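Side-chain contacts in HpcH/HpaI aldolase/citrate lyase family protein (Burkholderia cenocepacia, PDB 4MF4), which belongs to the HpcH/HpaI aldolase/citrate lyase family and folds as a TIM barrel, an eight-stranded parallel barrel whose copies assemble into a six-chain oligomer: residues N14-R19 with Y48-I53; A96-A101 with G132-A137; L104-I109 with A116-L121. One frame throughout, in Å; residues are numbered along the deposited sequence. Where two conformers were deposited one is given.

Interaction 1: N14-R19 with Y48-I53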
loop_
_atom_site.group_PDB
_atom_site.type_symbol
_atom_site.label_atom_id
_atom_site.label_comp_id
_atom_site.label_asym_id
_atom_site.label_seq_id
_atom_site.Cartn_x
_atom_site.Cartn_y
_atom_site.Cartn_z
ATOM N N ASN A 14 -25.813 16.527 6.995
ATOM C CA ASN A 14 -24.802 17.216 6.209
ATOM C C ASN A 14 -24.976 18.725 6.429
ATOM O O ASN A 14 -25.890 19.341 5.883
ATOM C CB ASN A 14 -25.017 16.871 4.730
ATOM C CG ASN A 14 -23.984 17.496 3.835
ATOM O OD1 ASN A 14 -23.272 18.413 4.257
ATOM N ND2 ASN A 14 -23.870 16.979 2.595
ATOM N N SER A 15 -24.106 19.293 7.250
ATOM C CA SER A 15 -24.211 20.683 7.653
ATOM C C SER A 15 -23.750 21.615 6.541
ATOM O O SER A 15 -24.127 22.800 6.527
ATOM C CB SER A 15 -23.389 20.938 8.925
ATOM O OG SER A 15 -21.988 20.903 8.685
ATOM N N LEU A 16 -22.924 21.095 5.624
ATOM C CA LEU A 16 -22.455 21.882 4.494
ATOM C C LEU A 16 -23.598 22.125 3.524
ATOM O O LEU A 16 -23.770 23.250 3.023
ATOM C CB LEU A 16 -21.277 21.217 3.775
ATOM C CG LEU A 16 -20.599 22.093 2.733
ATOM C CD1 LEU A 16 -19.935 23.296 3.382
ATOM C CD2 LEU A 16 -19.574 21.311 1.918
ATOM N N LYS A 17 -24.390 21.089 3.261
ATOM C CA LYS A 17 -25.575 21.233 2.421
ATOM C C LYS A 17 -26.559 22.234 3.025
ATOM O O LYS A 17 -27.119 23.076 2.311
ATOM C CB LYS A 17 -26.305 19.904 2.232
ATOM C CG LYS A 17 -27.354 19.935 1.147
ATOM C CD LYS A 17 -28.156 18.621 1.075
ATOM C CE LYS A 17 -29.211 18.650 -0.046
ATOM N NZ LYS A 17 -29.799 17.299 -0.342
ATOM N N GLN A 18 -26.784 22.098 4.337
ATOM C CA GLN A 18 -27.780 22.913 5.010
ATOM C C GLN A 18 -27.356 24.388 4.944
ATOM O O GLN A 18 -28.155 25.264 4.592
ATOM C CB GLN A 18 -27.984 22.399 6.437
ATOM C CG GLN A 18 -28.886 23.248 7.314
ATOM C CD GLN A 18 -28.090 24.295 8.084
ATOM O OE1 GLN A 18 -27.196 23.958 8.879
ATOM N NE2 GLN A 18 -28.393 25.566 7.845
ATOM N N ARG A 19 -26.101 24.660 5.286
ATOM C CA ARG A 19 -25.574 26.021 5.192
ATOM C C ARG A 19 -25.599 26.560 3.760
ATOM O O ARG A 19 -26.016 27.702 3.549
ATOM C CB ARG A 19 -24.172 26.106 5.782
ATOM C CG ARG A 19 -24.155 26.020 7.305
ATOM C CD ARG A 19 -22.734 25.902 7.834
ATOM N NE ARG A 19 -22.230 24.539 7.832
ATOM C CZ ARG A 19 -20.956 24.230 8.033
ATOM N NH1 ARG A 19 -20.080 25.196 8.204
ATOM N NH2 ARG A 19 -20.553 22.978 8.024
ATOM N N TYR A 48 -11.088 25.060 8.838
ATOM C CA TYR A 48 -11.842 25.306 7.586
ATOM C C TYR A 48 -13.253 24.712 7.701
ATOM O O TYR A 48 -13.482 23.705 8.408
ATOM C CB TYR A 48 -11.108 24.714 6.383
ATOM C CG TYR A 48 -9.956 25.577 5.963
ATOM C CD1 TYR A 48 -8.755 25.531 6.623
ATOM C CD2 TYR A 48 -10.075 26.439 4.882
ATOM C CE1 TYR A 48 -7.706 26.400 6.269
ATOM C CE2 TYR A 48 -9.038 27.271 4.501
ATOM C CZ TYR A 48 -7.864 27.249 5.196
ATOM O OH TYR A 48 -6.837 28.037 4.773
ATOM N N ASP A 49 -14.201 25.324 7.006
ATOM C CA ASP A 49 -15.582 24.763 6.932
ATOM C C ASP A 49 -15.636 23.470 6.100
ATOM O O ASP A 49 -16.438 22.562 6.395
ATOM C CB ASP A 49 -16.520 25.818 6.400
ATOM C CG ASP A 49 -16.458 27.093 7.226
ATOM O OD1 ASP A 49 -16.676 26.960 8.455
ATOM O OD2 ASP A 49 -16.114 28.195 6.687
ATOM N N TRP A 50 -14.820 23.385 5.048
ATOM C CA TRP A 50 -14.793 22.166 4.221
ATOM C C TRP A 50 -13.402 21.867 3.719
ATOM O O TRP A 50 -12.568 22.763 3.664
ATOM C CB TRP A 50 -15.811 22.262 3.060
ATOM C CG TRP A 50 -15.633 23.444 2.183
ATOM C CD1 TRP A 50 -15.993 24.742 2.451
ATOM C CD2 TRP A 50 -15.040 23.455 0.888
ATOM N NE1 TRP A 50 -15.648 25.559 1.397
ATOM C CE2 TRP A 50 -15.056 24.793 0.427
ATOM C CE3 TRP A 50 -14.474 22.470 0.076
ATOM C CZ2 TRP A 50 -14.552 25.163 -0.810
ATOM C CZ3 TRP A 50 -14.003 22.844 -1.176
ATOM C CH2 TRP A 50 -14.028 24.200 -1.588
ATOM N N LEU A 51 -13.147 20.603 3.387
ATOM C CA LEU A 51 -11.885 20.174 2.812
ATOM C C LEU A 51 -12.167 19.303 1.597
ATOM O O LEU A 51 -13.027 18.439 1.657
ATOM C CB LEU A 51 -11.077 19.345 3.816
ATOM C CG LEU A 51 -10.673 20.001 5.135
ATOM C CD1 LEU A 51 -10.057 18.989 6.102
ATOM C CD2 LEU A 51 -9.655 21.081 4.883
ATOM N N CYS A 52 -11.488 19.546 0.485
ATOM C CA CYS A 52 -11.802 18.815 -0.777
ATOM C C CYS A 52 -10.757 17.750 -1.116
ATOM O O CYS A 52 -9.589 18.080 -1.298
ATOM C CB CYS A 52 -11.950 19.762 -1.964
ATOM S SG CYS A 52 -12.559 18.904 -3.426
ATOM N N ILE A 53 -11.181 16.504 -1.157
ATOM C CA ILE A 53 -10.322 15.404 -1.617
ATOM C C ILE A 53 -10.495 15.323 -3.120
ATOM O O ILE A 53 -11.540 14.934 -3.608
ATOM C CB ILE A 53 -10.686 14.079 -0.939
ATOM C CG1 ILE A 53 -10.519 14.183 0.577
ATOM C CG2 ILE A 53 -9.839 12.906 -1.460
ATOM C CD1 ILE A 53 -11.360 13.162 1.306
HETATM O O HOH W 1 -17.965 22.762 8.687
#

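Interaction 2: A96-A101 with G132-A137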
loop_
_atom_site.group_PDB
_atom_site.type_symbol
_atom_site.label_atom_id
_atom_site.label_comp_id
_atom_site.label_asym_id
_atom_site.label_seq_id
_atom_site.Cartn_x
_atom_site.Cartn_y
_atom_site.Cartn_z
ATOM N N ALA A 96 -17.538 6.908 -4.584
ATOM C CA ALA A 96 -17.404 8.037 -3.658
ATOM C C ALA A 96 -18.555 8.054 -2.636
ATOM O O ALA A 96 -18.327 8.196 -1.452
ATOM C CB ALA A 96 -17.364 9.335 -4.424
ATOM N N LEU A 97 -19.776 7.853 -3.089
ATOM C CA LEU A 97 -20.918 7.812 -2.169
ATOM C C LEU A 97 -20.850 6.619 -1.230
ATOM O O LEU A 97 -21.092 6.753 -0.009
ATOM C CB LEU A 97 -22.251 7.775 -2.933
ATOM C CG LEU A 97 -22.612 9.060 -3.701
ATOM C CD1 LEU A 97 -23.919 8.810 -4.404
ATOM C CD2 LEU A 97 -22.693 10.306 -2.852
ATOM N N ASP A 98 -20.521 5.442 -1.758
ATOM C CA ASP A 98 -20.392 4.300 -0.862
ATOM C C ASP A 98 -19.327 4.477 0.260
ATOM O O ASP A 98 -19.499 3.972 1.362
ATOM C CB ASP A 98 -20.120 3.031 -1.664
ATOM C CG ASP A 98 -21.361 2.530 -2.429
ATOM O OD1 ASP A 98 -22.521 2.966 -2.200
ATOM O OD2 ASP A 98 -21.158 1.622 -3.256
ATOM N N ALA A 99 -18.244 5.189 -0.034
ATOM C CA ALA A 99 -17.154 5.450 0.897
ATOM C C ALA A 99 -17.548 6.475 1.979
ATOM O O ALA A 99 -16.816 6.664 2.960
ATOM C CB ALA A 99 -15.926 5.951 0.153
ATOM N N GLY A 100 -18.698 7.119 1.789
ATOM C CA GLY A 100 -19.297 8.011 2.757
ATOM C C GLY A 100 -19.171 9.481 2.440
ATOM O O GLY A 100 -19.522 10.286 3.270
ATOM N N ALA A 101 -18.753 9.859 1.232
ATOM C CA ALA A 101 -18.692 11.273 0.921
ATOM C C ALA A 101 -20.135 11.696 0.652
ATOM O O ALA A 101 -20.826 11.046 -0.118
ATOM C CB ALA A 101 -17.803 11.537 -0.289
ATOM N N GLY A 132 -34.061 8.329 -9.947
ATOM C CA GLY A 132 -32.745 8.160 -9.289
ATOM C C GLY A 132 -31.994 6.997 -9.867
ATOM O O GLY A 132 -32.603 5.975 -10.183
ATOM N N LEU A 133 -30.676 7.142 -9.991
ATOM C CA LEU A 133 -29.848 6.089 -10.545
ATOM C C LEU A 133 -28.840 5.508 -9.549
ATOM O O LEU A 133 -28.049 4.640 -9.912
ATOM C CB LEU A 133 -29.118 6.594 -11.776
ATOM C CG LEU A 133 -29.944 6.851 -13.027
ATOM C CD1 LEU A 133 -29.025 7.298 -14.131
ATOM C CD2 LEU A 133 -30.716 5.611 -13.477
ATOM N N ARG A 134 -28.897 5.938 -8.292
ATOM C CA ARG A 134 -27.991 5.386 -7.297
ATOM C C ARG A 134 -28.304 3.904 -6.933
ATOM O O ARG A 134 -29.410 3.560 -6.544
ATOM C CB ARG A 134 -27.961 6.233 -6.032
ATOM C CG ARG A 134 -26.818 5.834 -5.111
ATOM C CD ARG A 134 -26.781 6.618 -3.822
ATOM N NE ARG A 134 -25.743 6.004 -2.986
ATOM C CZ ARG A 134 -25.435 6.350 -1.746
ATOM N NH1 ARG A 134 -26.013 7.401 -1.158
ATOM N NH2 ARG A 134 -24.463 5.663 -1.126
ATOM N N GLY A 135 -27.271 3.067 -7.021
ATOM C CA GLY A 135 -27.358 1.628 -6.730
ATOM C C GLY A 135 -27.346 1.358 -5.250
ATOM O O GLY A 135 -26.637 2.026 -4.494
ATOM N N VAL A 136 -28.150 0.378 -4.840
ATOM C CA VAL A 136 -28.411 0.072 -3.459
ATOM C C VAL A 136 -27.432 -0.999 -2.956
ATOM O O VAL A 136 -27.341 -2.086 -3.521
ATOM C CB VAL A 136 -29.869 -0.450 -3.326
ATOM C CG1 VAL A 136 -30.172 -0.858 -1.913
ATOM C CG2 VAL A 136 -30.869 0.605 -3.817
ATOM N N ALA A 137 -26.709 -0.720 -1.890
ATOM C CA ALA A 137 -25.976 -1.771 -1.207
ATOM C C ALA A 137 -25.899 -1.377 0.275
ATOM O O ALA A 137 -25.366 -0.303 0.619
ATOM C CB ALA A 137 -24.602 -1.966 -1.817
HETATM O O HOH W 2 -24.326 3.471 -4.159
HETATM O O HOH W 3 -25.123 1.999 -1.221
#

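Interaction 3: L104-I109 with A116-L121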
loop_
_atom_site.group_PDB
_atom_site.type_symbol
_atom_site.label_atom_id
_atom_site.label_comp_id
_atom_site.label_asym_id
_atom_site.label_seq_id
_atom_site.Cartn_x
_atom_site.Cartn_y
_atom_site.Cartn_z
ATOM N N LEU A 104 -20.455 16.042 -3.208
ATOM C CA LEU A 104 -19.688 15.697 -4.392
ATOM C C LEU A 104 -19.581 16.885 -5.318
ATOM O O LEU A 104 -20.576 17.641 -5.497
ATOM C CB LEU A 104 -20.392 14.590 -5.138
ATOM C CG LEU A 104 -20.418 13.214 -4.529
ATOM C CD1 LEU A 104 -20.920 12.223 -5.580
ATOM C CD2 LEU A 104 -19.062 12.839 -3.982
ATOM N N MET A 105 -18.391 17.073 -5.885
ATOM C CA MET A 105 -18.180 18.067 -6.913
ATOM C C MET A 105 -17.983 17.352 -8.259
ATOM O O MET A 105 -17.154 16.447 -8.378
ATOM C CB MET A 105 -16.961 18.945 -6.615
ATOM C CG MET A 105 -16.821 20.083 -7.629
ATOM S SD MET A 105 -15.418 21.159 -7.337
ATOM C CE MET A 105 -15.607 21.560 -5.615
ATOM N N PHE A 106 -18.741 17.775 -9.274
ATOM C CA PHE A 106 -18.620 17.238 -10.644
ATOM C C PHE A 106 -17.909 18.248 -11.567
ATOM O O PHE A 106 -18.332 19.427 -11.690
ATOM C CB PHE A 106 -20.018 16.944 -11.187
ATOM C CG PHE A 106 -20.687 15.814 -10.517
ATOM C CD1 PHE A 106 -21.341 15.992 -9.309
ATOM C CD2 PHE A 106 -20.623 14.542 -11.073
ATOM C CE1 PHE A 106 -21.983 14.930 -8.691
ATOM C CE2 PHE A 106 -21.240 13.483 -10.458
ATOM C CZ PHE A 106 -21.923 13.681 -9.249
ATOM N N PRO A 107 -16.825 17.815 -12.209
ATOM C CA PRO A 107 -16.088 18.668 -13.117
ATOM C C PRO A 107 -16.842 18.842 -14.419
ATOM O O PRO A 107 -17.743 18.081 -14.720
ATOM C CB PRO A 107 -14.794 17.895 -13.377
ATOM C CG PRO A 107 -15.053 16.499 -13.046
ATOM C CD PRO A 107 -16.247 16.459 -12.099
ATOM N N CYS A 108 -16.437 19.803 -15.219
ATOM C CA CYS A 108 -16.914 19.814 -16.603
ATOM C C CYS A 108 -18.439 19.701 -16.764
ATOM O O CYS A 108 -18.902 18.852 -17.530
ATOM C CB CYS A 108 -16.345 18.589 -17.370
ATOM S SG CYS A 108 -14.567 18.260 -17.334
ATOM N N ILE A 109 -19.226 20.524 -16.085
ATOM C CA ILE A 109 -20.685 20.456 -16.281
ATOM C C ILE A 109 -21.031 21.594 -17.252
ATOM O O ILE A 109 -20.821 22.760 -16.917
ATOM C CB ILE A 109 -21.460 20.632 -14.956
ATOM C CG1 ILE A 109 -21.221 19.449 -14.004
ATOM C CG2 ILE A 109 -22.945 20.842 -15.210
ATOM C CD1 ILE A 109 -21.803 18.125 -14.435
ATOM N N ALA A 116 -28.440 17.662 -14.402
ATOM C CA ALA A 116 -29.516 16.722 -14.032
ATOM C C ALA A 116 -29.011 15.265 -13.936
ATOM O O ALA A 116 -29.387 14.548 -13.036
ATOM C CB ALA A 116 -30.658 16.798 -15.044
ATOM N N HIS A 117 -28.179 14.839 -14.868
ATOM C CA HIS A 117 -27.609 13.466 -14.839
ATOM C C HIS A 117 -26.734 13.276 -13.581
ATOM O O HIS A 117 -26.852 12.304 -12.876
ATOM C CB HIS A 117 -26.839 13.177 -16.126
ATOM C CG HIS A 117 -26.266 11.793 -16.176
ATOM N ND1 HIS A 117 -24.917 11.541 -16.251
ATOM C CD2 HIS A 117 -26.865 10.583 -16.094
ATOM C CE1 HIS A 117 -24.706 10.235 -16.269
ATOM N NE2 HIS A 117 -25.872 9.631 -16.156
ATOM N N ALA A 118 -25.930 14.268 -13.256
ATOM C CA ALA A 118 -25.054 14.256 -12.103
ATOM C C ALA A 118 -25.873 14.074 -10.846
ATOM O O ALA A 118 -25.591 13.194 -10.034
ATOM C CB ALA A 118 -24.243 15.558 -12.055
ATOM N N VAL A 119 -26.966 14.812 -10.746
ATOM C CA VAL A 119 -27.894 14.658 -9.626
ATOM C C VAL A 119 -28.518 13.278 -9.547
ATOM O O VAL A 119 -28.538 12.708 -8.474
ATOM C CB VAL A 119 -29.038 15.724 -9.637
ATOM C CG1 VAL A 119 -30.090 15.444 -8.551
ATOM C CG2 VAL A 119 -28.470 17.112 -9.411
ATOM N N ARG A 120 -29.040 12.764 -10.659
ATOM C CA ARG A 120 -29.652 11.434 -10.707
ATOM C C ARG A 120 -28.723 10.362 -10.181
ATOM O O ARG A 120 -29.149 9.435 -9.510
ATOM C CB ARG A 120 -30.025 11.040 -12.156
ATOM C CG ARG A 120 -31.178 11.821 -12.778
ATOM C CD ARG A 120 -31.413 11.370 -14.225
ATOM N NE ARG A 120 -31.901 9.989 -14.232
ATOM C CZ ARG A 120 -32.064 9.220 -15.304
ATOM N NH1 ARG A 120 -31.739 9.661 -16.513
ATOM N NH2 ARG A 120 -32.540 7.977 -15.158
ATOM N N LEU A 121 -27.449 10.471 -10.526
ATOM C CA LEU A 121 -26.445 9.504 -10.130
ATOM C C LEU A 121 -26.263 9.494 -8.632
ATOM O O LEU A 121 -25.832 8.479 -8.096
ATOM C CB LEU A 121 -25.097 9.733 -10.802
ATOM C CG LEU A 121 -24.977 9.515 -12.308
ATOM C CD1 LEU A 121 -23.541 9.859 -12.684
ATOM C CD2 LEU A 121 -25.299 8.106 -12.784
#

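Interaction 1: N14-R19 with Y48-I53
Leu16 reaches Trp50 with one methyl: its CD2 lies 4.0 Å from Trp50 CB, at the root of the tryptophan side chain. Leu16 CD1 comes up to the indole obliquely. The leucine can do this because its CG stands anti to the backbone N (chi1 -170°), sending the branched end toward the strand.

The other pair is charged, looser and less certain: Arg19 was modelled in two conformers, and its bridge, water link and grip on Ser15 belong to one of them. Arg19 NH1 and Asp49 OD1 form a long salt bridge of 3.8 Å, the carboxylate oxygen at the guanidinium edge and the planes 88° apart. As a second link, water 1 joins the guanidinium to the backbone carbonyl of Asp49, accepting from Arg19 NH2 at 2.7 Å and donating to Asp49 O at 2.8 Å.

Helix 15-22 sits against the start of strand 50-54, and its neighbours include Leu27, Glu80 and Val82 of the adjoining strands. It covers the end of the TIM barrel at which the strands begin, where leucine suits the apolar inward side and arginine the more open margin.

Behind the contact, its own helix holds Arg19. Its NE donates to Ser15 O at 2.9 Å and its NH2 to Ser15 OG at 2.6 Å, a side-on grip made possible by the bend at chi3 (-84°). Ser15 OG also bonds Glu80. Asn14 is the N-cap, its OD1 accepting from Lys17 N at 3.1 Å. Asp49 OD2 has Tyr28 N as a stronger partner, while Trp50 NE1 is bonded to Leu27 O.

Interaction 2: A96-A101 with G132-A137
The backbones at Leu97 and Arg134 keep well apart, 9.1 Å between their CA atoms, where helix 90-98 passes an irregular loop, and Arg134 spans most of the gap. Its CG is anti to the backbone N (chi1 -168°) and the chain runs extended out to NE, bringing the flat guanidinium alongside Leu97 and Asp98. Leu97 covers one face, its CB 3.6 Å from Arg134 NH2 and set toward the rim, while Leu97 CD1 rests against Arg134 NE, also at 3.6 Å. Asp98 meets the edge instead. Its OD1 takes a weak but fairly straight bond, part of a salt bridge, from Arg134 NH2 at 3.5 Å. Two waters add to the link between the segments. Water 2 accepts from Arg134 NE and lies within bonding distance of Asp98 OD1 and Gly135 O; water 3 lies likewise between Asp98 OD1 and Ala137 O, and neither has protons for every acceptor around it. Gly100 is the positive-phi residue of a Schellman motif after the helix, a backbone shape suited to glycine. Arg134 NH2 also bonds Tyr151, and Asp98 OD2 bonds His57 of the third subunit. An arginine here probably offsets a buried carboxylate, so that one aspartate can serve both loop and subunit interface.

Interaction 3: L104-I109 with A116-L121
A CH-pi contact between Ala118 and Phe106 dominates. The methyl CB of Ala118 stands 3.8 Å from the ring centroid and only 5° off the ring normal, over the middle of one face, and each of the six ring carbons is at much the same distance from it. In Phe106, CG lies beside the backbone N, anti to the carbonyl carbon (chi1 -69°), which carries the ring out from the strand, and chi2 (82°) turns its face to the helix. Alanine suits the helix position: with a single methyl, the backbone can approach to 7.2 Å between the CA atoms of Phe106 and Ala118. The far end of the ring meets the backbone too, Phe106 CZ lying 3.8 Å from Ala118 O.

Aliphatic packing adds a second, lighter touch, with Ile109 CD1 4.3 Å from Ala118 CB; the same methyl therefore serves both an aromatic and a branched residue.

Strand 103-106 and helix 112-121 are consecutive, forming one beta-alpha unit of the TIM barrel, and these residues fill the layer between barrel wall and outer helices. Val93 of helix 90-98 and Val161 of strand 160-165 also touch Phe106, Ile109 packs on Val163, and Arg88 reaches both Phe106 and Ala118.

In the fold
Interaction 3 is apolar in its side chains and buried between the barrel wall and an outer helix. Interaction 1, partly buried, lies at one end of the barrel and mixes a leucine–tryptophan touch with a long arginine–aspartate salt bridge, a water linking the arginine to the aspartate's backbone carbonyl. Interaction 2 is buried but farthest out, its centre about 17 Å from the centre of the chain, and is the most polar, its aspartate bonding a histidine of another subunit. Interactions 1 and 3 reach the same sheet through different strands without touching. Interactions 2 and 3 do meet: Leu97 and Ala96 pack on Leu104 of the following strand, and Leu133 N probably bonds Arg120 O, joining the loop to helix 112-121.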